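Local coordinates for uncharacterized protein (Pyrococcus furiosus, PDB 3IDU), which is of uncharacterised function but binds two manganese ions through this CARDB domain, an all-beta piece of a longer protein, at residues A[82-96]-A[107-119]. Residues are numbered along the deposited sequence; the frame is centred on the assembly and turned at random.
With MN (manganese (II) ion), chain C; MN (manganese (II) ion), chain D.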
loop_
_atom_site.group_PDB
_atom_site.type_symbol
_atom_site.label_atom_id
_atom_site.label_comp_id
_atom_site.label_asym_id
_atom_site.label_seq_id
_atom_site.Cartn_x
_atom_site.Cartn_y
_atom_site.Cartn_z
ATOM N N TRP A 82 -4.716 -11.809 -7.638
ATOM C CA TRP A 82 -5.131 -12.733 -6.599
ATOM C C TRP A 82 -6.340 -13.546 -7.039
ATOM O O TRP A 82 -7.396 -12.994 -7.356
ATOM C CB TRP A 82 -5.461 -11.977 -5.312
ATOM C CG TRP A 82 -5.940 -12.866 -4.201
ATOM C CD1 TRP A 82 -5.420 -14.076 -3.834
ATOM C CD2 TRP A 82 -7.001 -12.591 -3.281
ATOM N NE1 TRP A 82 -6.091 -14.569 -2.740
ATOM C CE2 TRP A 82 -7.068 -13.678 -2.379
ATOM C CE3 TRP A 82 -7.905 -11.531 -3.130
ATOM C CZ2 TRP A 82 -7.999 -13.734 -1.339
ATOM C CZ3 TRP A 82 -8.832 -11.585 -2.094
ATOM C CH2 TRP A 82 -8.871 -12.683 -1.212
ATOM N N THR A 83 -6.170 -14.863 -7.053
ATOM C CA THR A 83 -7.238 -15.773 -7.438
ATOM C C THR A 83 -7.641 -16.581 -6.211
ATOM O O THR A 83 -7.031 -17.610 -5.911
ATOM C CB THR A 83 -6.772 -16.740 -8.543
ATOM O OG1 THR A 83 -6.195 -15.992 -9.622
ATOM C CG2 THR A 83 -7.952 -17.543 -9.071
ATOM N N PRO A 84 -8.664 -16.112 -5.471
ATOM C CA PRO A 84 -9.173 -16.771 -4.263
ATOM C C PRO A 84 -9.604 -18.208 -4.531
ATOM O O PRO A 84 -10.114 -18.517 -5.609
ATOM C CB PRO A 84 -10.363 -15.900 -3.866
ATOM C CG PRO A 84 -9.984 -14.558 -4.364
ATOM C CD PRO A 84 -9.385 -14.851 -5.715
ATOM N N THR A 85 -9.406 -19.074 -3.539
ATOM C CA THR A 85 -9.768 -20.485 -3.645
ATOM C C THR A 85 -10.954 -20.826 -2.743
ATOM O O THR A 85 -11.654 -21.814 -2.972
ATOM C CB THR A 85 -8.594 -21.390 -3.238
ATOM O OG1 THR A 85 -8.228 -21.110 -1.881
ATOM C CG2 THR A 85 -7.390 -21.149 -4.138
ATOM N N GLN A 86 -11.173 -20.007 -1.718
ATOM C CA GLN A 86 -12.270 -20.213 -0.773
ATOM C C GLN A 86 -13.056 -18.918 -0.594
ATOM O O GLN A 86 -12.526 -17.830 -0.818
ATOM C CB GLN A 86 -11.724 -20.659 0.590
ATOM C CG GLN A 86 -11.030 -22.014 0.598
ATOM C CD GLN A 86 -11.989 -23.167 0.357
ATOM O OE1 GLN A 86 -12.592 -23.275 -0.710
ATOM N NE2 GLN A 86 -12.137 -24.033 1.356
ATOM N N GLU A 87 -14.317 -19.033 -0.184
ATOM C CA GLU A 87 -15.151 -17.853 0.022
ATOM C C GLU A 87 -15.003 -17.324 1.442
ATOM O O GLU A 87 -14.433 -17.991 2.307
ATOM C CB GLU A 87 -16.623 -18.176 -0.239
ATOM C CG GLU A 87 -17.222 -19.172 0.739
ATOM C CD GLU A 87 -18.734 -19.238 0.651
ATOM O OE1 GLU A 87 -19.336 -20.072 1.361
ATOM O OE2 GLU A 87 -19.323 -18.452 -0.122
ATOM N N GLY A 88 -15.525 -16.124 1.678
ATOM C CA GLY A 88 -15.445 -15.525 2.999
ATOM C C GLY A 88 -15.011 -14.072 2.961
ATOM O O GLY A 88 -14.748 -13.519 1.891
HETATM N N MSE A 89 -14.942 -13.452 4.137
HETATM C CA MSE A 89 -14.533 -12.056 4.257
HETATM C C MSE A 89 -13.035 -11.983 4.537
HETATM O O MSE A 89 -12.573 -12.388 5.603
HETATM C CB MSE A 89 -15.299 -11.374 5.392
HETATM C CG MSE A 89 -14.944 -9.907 5.587
HETATM SE SE MSE A 89 -15.445 -8.812 4.070
HETATM C CE MSE A 89 -17.116 -8.114 4.762
ATOM N N TYR A 90 -12.285 -11.454 3.576
ATOM C CA TYR A 90 -10.838 -11.336 3.697
ATOM C C TYR A 90 -10.392 -9.891 3.901
ATOM O O TYR A 90 -10.988 -8.965 3.352
ATOM C CB TYR A 90 -10.170 -11.906 2.443
ATOM C CG TYR A 90 -10.389 -13.389 2.241
ATOM C CD1 TYR A 90 -9.436 -14.318 2.656
ATOM C CD2 TYR A 90 -11.553 -13.867 1.640
ATOM C CE1 TYR A 90 -9.632 -15.686 2.476
ATOM C CE2 TYR A 90 -11.763 -15.232 1.455
ATOM C CZ TYR A 90 -10.799 -16.135 1.873
ATOM O OH TYR A 90 -11.001 -17.485 1.689
ATOM N N ARG A 91 -9.342 -9.707 4.696
ATOM C CA ARG A 91 -8.796 -8.379 4.964
ATOM C C ARG A 91 -7.416 -8.251 4.328
ATOM O O ARG A 91 -6.502 -9.010 4.648
ATOM C CB ARG A 91 -8.693 -8.138 6.473
ATOM C CG ARG A 91 -7.990 -6.832 6.845
ATOM C CD ARG A 91 -7.960 -6.598 8.358
ATOM N NE ARG A 91 -9.297 -6.446 8.932
ATOM C CZ ARG A 91 -10.058 -7.451 9.361
ATOM N NH1 ARG A 91 -9.618 -8.701 9.288
ATOM N NH2 ARG A 91 -11.261 -7.206 9.867
ATOM N N ILE A 92 -7.273 -7.302 3.411
ATOM C CA ILE A 92 -5.993 -7.078 2.748
ATOM C C ILE A 92 -5.302 -5.910 3.446
ATOM O O ILE A 92 -5.913 -4.866 3.669
ATOM C CB ILE A 92 -6.163 -6.709 1.243
ATOM C CG1 ILE A 92 -6.753 -7.887 0.459
ATOM C CG2 ILE A 92 -4.803 -6.387 0.626
ATOM C CD1 ILE A 92 -8.118 -8.326 0.912
ATOM N N ASN A 93 -4.038 -6.100 3.808
ATOM C CA ASN A 93 -3.269 -5.048 4.447
ATOM C C ASN A 93 -2.062 -4.762 3.579
ATOM O O ASN A 93 -1.503 -5.662 2.958
ATOM C CB ASN A 93 -2.776 -5.461 5.845
ATOM C CG ASN A 93 -3.850 -5.342 6.914
ATOM O OD1 ASN A 93 -4.243 -6.334 7.524
ATOM N ND2 ASN A 93 -4.322 -4.123 7.149
ATOM N N ALA A 94 -1.674 -3.495 3.524
ATOM C CA ALA A 94 -0.505 -3.095 2.763
ATOM C C ALA A 94 0.302 -2.219 3.706
ATOM O O ALA A 94 -0.255 -1.383 4.416
ATOM C CB ALA A 94 -0.915 -2.315 1.523
ATOM N N THR A 95 1.611 -2.429 3.741
ATOM C CA THR A 95 2.460 -1.634 4.615
ATOM C C THR A 95 3.692 -1.141 3.881
ATOM O O THR A 95 4.166 -1.777 2.938
ATOM C CB THR A 95 2.952 -2.448 5.832
ATOM O OG1 THR A 95 3.907 -3.428 5.399
ATOM C CG2 THR A 95 1.787 -3.159 6.509
ATOM N N VAL A 96 4.209 -0.001 4.316
ATOM C CA VAL A 96 5.422 0.541 3.731
ATOM C C VAL A 96 6.323 0.925 4.904
ATOM O O VAL A 96 5.864 1.477 5.904
ATOM C CB VAL A 96 5.125 1.737 2.792
ATOM C CG1 VAL A 96 4.430 2.856 3.551
ATOM C CG2 VAL A 96 6.419 2.230 2.162
ATOM N N GLU A 107 4.451 8.333 10.837
ATOM C CA GLU A 107 4.700 6.891 10.790
ATOM C C GLU A 107 3.374 6.152 10.963
ATOM O O GLU A 107 3.322 4.919 10.915
ATOM C CB GLU A 107 5.665 6.465 11.912
ATOM C CG GLU A 107 6.886 7.367 12.119
ATOM C CD GLU A 107 7.880 7.342 10.966
ATOM O OE1 GLU A 107 8.835 8.160 10.988
ATOM O OE2 GLU A 107 7.718 6.509 10.047
ATOM N N ASN A 108 2.298 6.911 11.144
ATOM C CA ASN A 108 0.989 6.319 11.357
ATOM C C ASN A 108 0.083 6.259 10.126
ATOM O O ASN A 108 -1.092 5.911 10.233
ATOM C CB ASN A 108 0.282 7.048 12.510
ATOM C CG ASN A 108 1.129 7.089 13.777
ATOM O OD1 ASN A 108 1.669 8.138 14.152
ATOM N ND2 ASN A 108 1.269 5.937 14.430
ATOM N N ASN A 109 0.628 6.587 8.957
ATOM C CA ASN A 109 -0.141 6.527 7.716
ATOM C C ASN A 109 0.573 5.565 6.768
ATOM O O ASN A 109 0.449 5.653 5.543
ATOM C CB ASN A 109 -0.262 7.920 7.075
ATOM C CG ASN A 109 1.088 8.536 6.732
ATOM O OD1 ASN A 109 2.134 8.015 7.107
ATOM N ND2 ASN A 109 1.063 9.664 6.023
ATOM N N ASN A 110 1.310 4.630 7.360
ATOM C CA ASN A 110 2.081 3.649 6.605
ATOM C C ASN A 110 1.369 2.313 6.451
ATOM O O ASN A 110 1.959 1.355 5.959
ATOM C CB ASN A 110 3.434 3.427 7.284
ATOM C CG ASN A 110 4.361 4.612 7.138
ATOM O OD1 ASN A 110 3.970 5.752 7.372
ATOM N ND2 ASN A 110 5.603 4.346 6.760
ATOM N N VAL A 111 0.108 2.243 6.864
ATOM C CA VAL A 111 -0.645 0.996 6.761
ATOM C C VAL A 111 -2.016 1.200 6.124
ATOM O O VAL A 111 -2.752 2.117 6.495
ATOM C CB VAL A 111 -0.845 0.359 8.153
ATOM C CG1 VAL A 111 -1.644 -0.929 8.024
ATOM C CG2 VAL A 111 0.504 0.085 8.801
ATOM N N ALA A 112 -2.346 0.336 5.167
ATOM C CA ALA A 112 -3.626 0.380 4.474
ATOM C C ALA A 112 -4.426 -0.876 4.810
ATOM O O ALA A 112 -3.859 -1.952 5.034
ATOM C CB ALA A 112 -3.408 0.469 2.965
ATOM N N THR A 113 -5.744 -0.731 4.853
ATOM C CA THR A 113 -6.631 -1.846 5.148
ATOM C C THR A 113 -7.717 -1.852 4.081
ATOM O O THR A 113 -8.316 -0.818 3.790
ATOM C CB THR A 113 -7.268 -1.693 6.546
ATOM O OG1 THR A 113 -6.230 -1.528 7.520
ATOM C CG2 THR A 113 -8.087 -2.928 6.900
ATOM N N PHE A 114 -7.952 -3.014 3.488
ATOM C CA PHE A 114 -8.951 -3.148 2.442
ATOM C C PHE A 114 -9.627 -4.505 2.587
ATOM O O PHE A 114 -8.968 -5.546 2.575
ATOM C CB PHE A 114 -8.273 -3.017 1.074
ATOM C CG PHE A 114 -9.225 -2.803 -0.064
ATOM C CD1 PHE A 114 -9.954 -3.864 -0.590
ATOM C CD2 PHE A 114 -9.406 -1.531 -0.601
ATOM C CE1 PHE A 114 -10.851 -3.666 -1.637
ATOM C CE2 PHE A 114 -10.302 -1.319 -1.649
ATOM C CZ PHE A 114 -11.027 -2.390 -2.167
ATOM N N ASP A 115 -10.945 -4.483 2.738
ATOM C CA ASP A 115 -11.728 -5.699 2.903
ATOM C C ASP A 115 -12.312 -6.198 1.582
ATOM O O ASP A 115 -12.859 -5.422 0.797
ATOM C CB ASP A 115 -12.834 -5.439 3.926
ATOM C CG ASP A 115 -12.279 -5.168 5.314
ATOM O OD1 ASP A 115 -12.740 -4.215 5.980
ATOM O OD2 ASP A 115 -11.372 -5.914 5.747
ATOM N N VAL A 116 -12.187 -7.501 1.347
ATOM C CA VAL A 116 -12.687 -8.120 0.125
ATOM C C VAL A 116 -13.599 -9.298 0.440
ATOM O O VAL A 116 -13.252 -10.168 1.238
ATOM C CB VAL A 116 -11.524 -8.627 -0.759
ATOM C CG1 VAL A 116 -12.073 -9.313 -2.002
ATOM C CG2 VAL A 116 -10.624 -7.466 -1.151
ATOM N N SER A 117 -14.766 -9.328 -0.192
ATOM C CA SER A 117 -15.711 -10.412 0.030
ATOM C C SER A 117 -15.674 -11.412 -1.123
ATOM O O SER A 117 -16.094 -11.100 -2.239
ATOM C CB SER A 117 -17.127 -9.856 0.186
ATOM O OG SER A 117 -18.050 -10.895 0.456
ATOM N N VAL A 118 -15.163 -12.609 -0.848
ATOM C CA VAL A 118 -15.080 -13.660 -1.858
ATOM C C VAL A 118 -16.341 -14.515 -1.804
ATOM O O VAL A 118 -16.677 -15.069 -0.759
ATOM C CB VAL A 118 -13.851 -14.570 -1.631
ATOM C CG1 VAL A 118 -13.789 -15.643 -2.710
ATOM C CG2 VAL A 118 -12.579 -13.737 -1.642
ATOM N N VAL A 119 -17.034 -14.617 -2.932
ATOM C CA VAL A 119 -18.265 -15.397 -2.999
ATOM C C VAL A 119 -18.210 -16.446 -4.105
ATOM O O VAL A 119 -17.970 -16.124 -5.268
ATOM C CB VAL A 119 -19.478 -14.481 -3.246
ATOM C CG1 VAL A 119 -20.766 -15.277 -3.123
ATOM C CG2 VAL A 119 -19.461 -13.324 -2.259
HETATM MN MN MN C . 4.240 7.790 6.571
HETATM MN MN MN D . 9.123 5.211 8.740
HETATM O O HOH W 1 7.734 3.392 9.190
#
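Val118 meets Tyr90 where strands 88-96 and 111-118, antiparallel neighbours in one sheet of this E-set-like beta domain, turn their inner face toward strands 19-24 and 35-43. With CG1 anti to the backbone N (chi1 -179°), Val118 CG2 swings over to Tyr90 CD2 at 3.4 Å, while CG1 lies against Pro84 CB at 3.6 Å. Pro84 in turn covers one face of the Trp82 ring, whose edge meets Val116 CG1. Further along, Ile92 CD1 presses unusually tightly on Val116 CG2 (3.4 Å), and Ala94 faces Ala112.

The outer face, carrying Met89, Arg91, Thr113 and Asp115, is looser and more exposed. Arg91 and Asp115 run side by side, yet their planes stand 88° apart: Asp115 OD2 lies over the guanidinium face, 3.8 Å from Arg91 NE, a long, purely electrostatic salt bridge. Nearby, Asn93 ND2 and Ala94 N both grip Ala112 O, from opposite faces of its carbonyl plane.

At the far end Asn110 ND2 donates to Val96 O (3.0 Å) from above the carbonyl plane, as OD1 of the same amide binds manganese at 2.2 Å beside Asn109 OD1; Asp18, Leu19, Glu104 and Asn106 complete the site. One amide thus couples strand pairing to metal binding, and the metal bond at OD1 and the hydrogen bond at ND2 together probably fix its rotation.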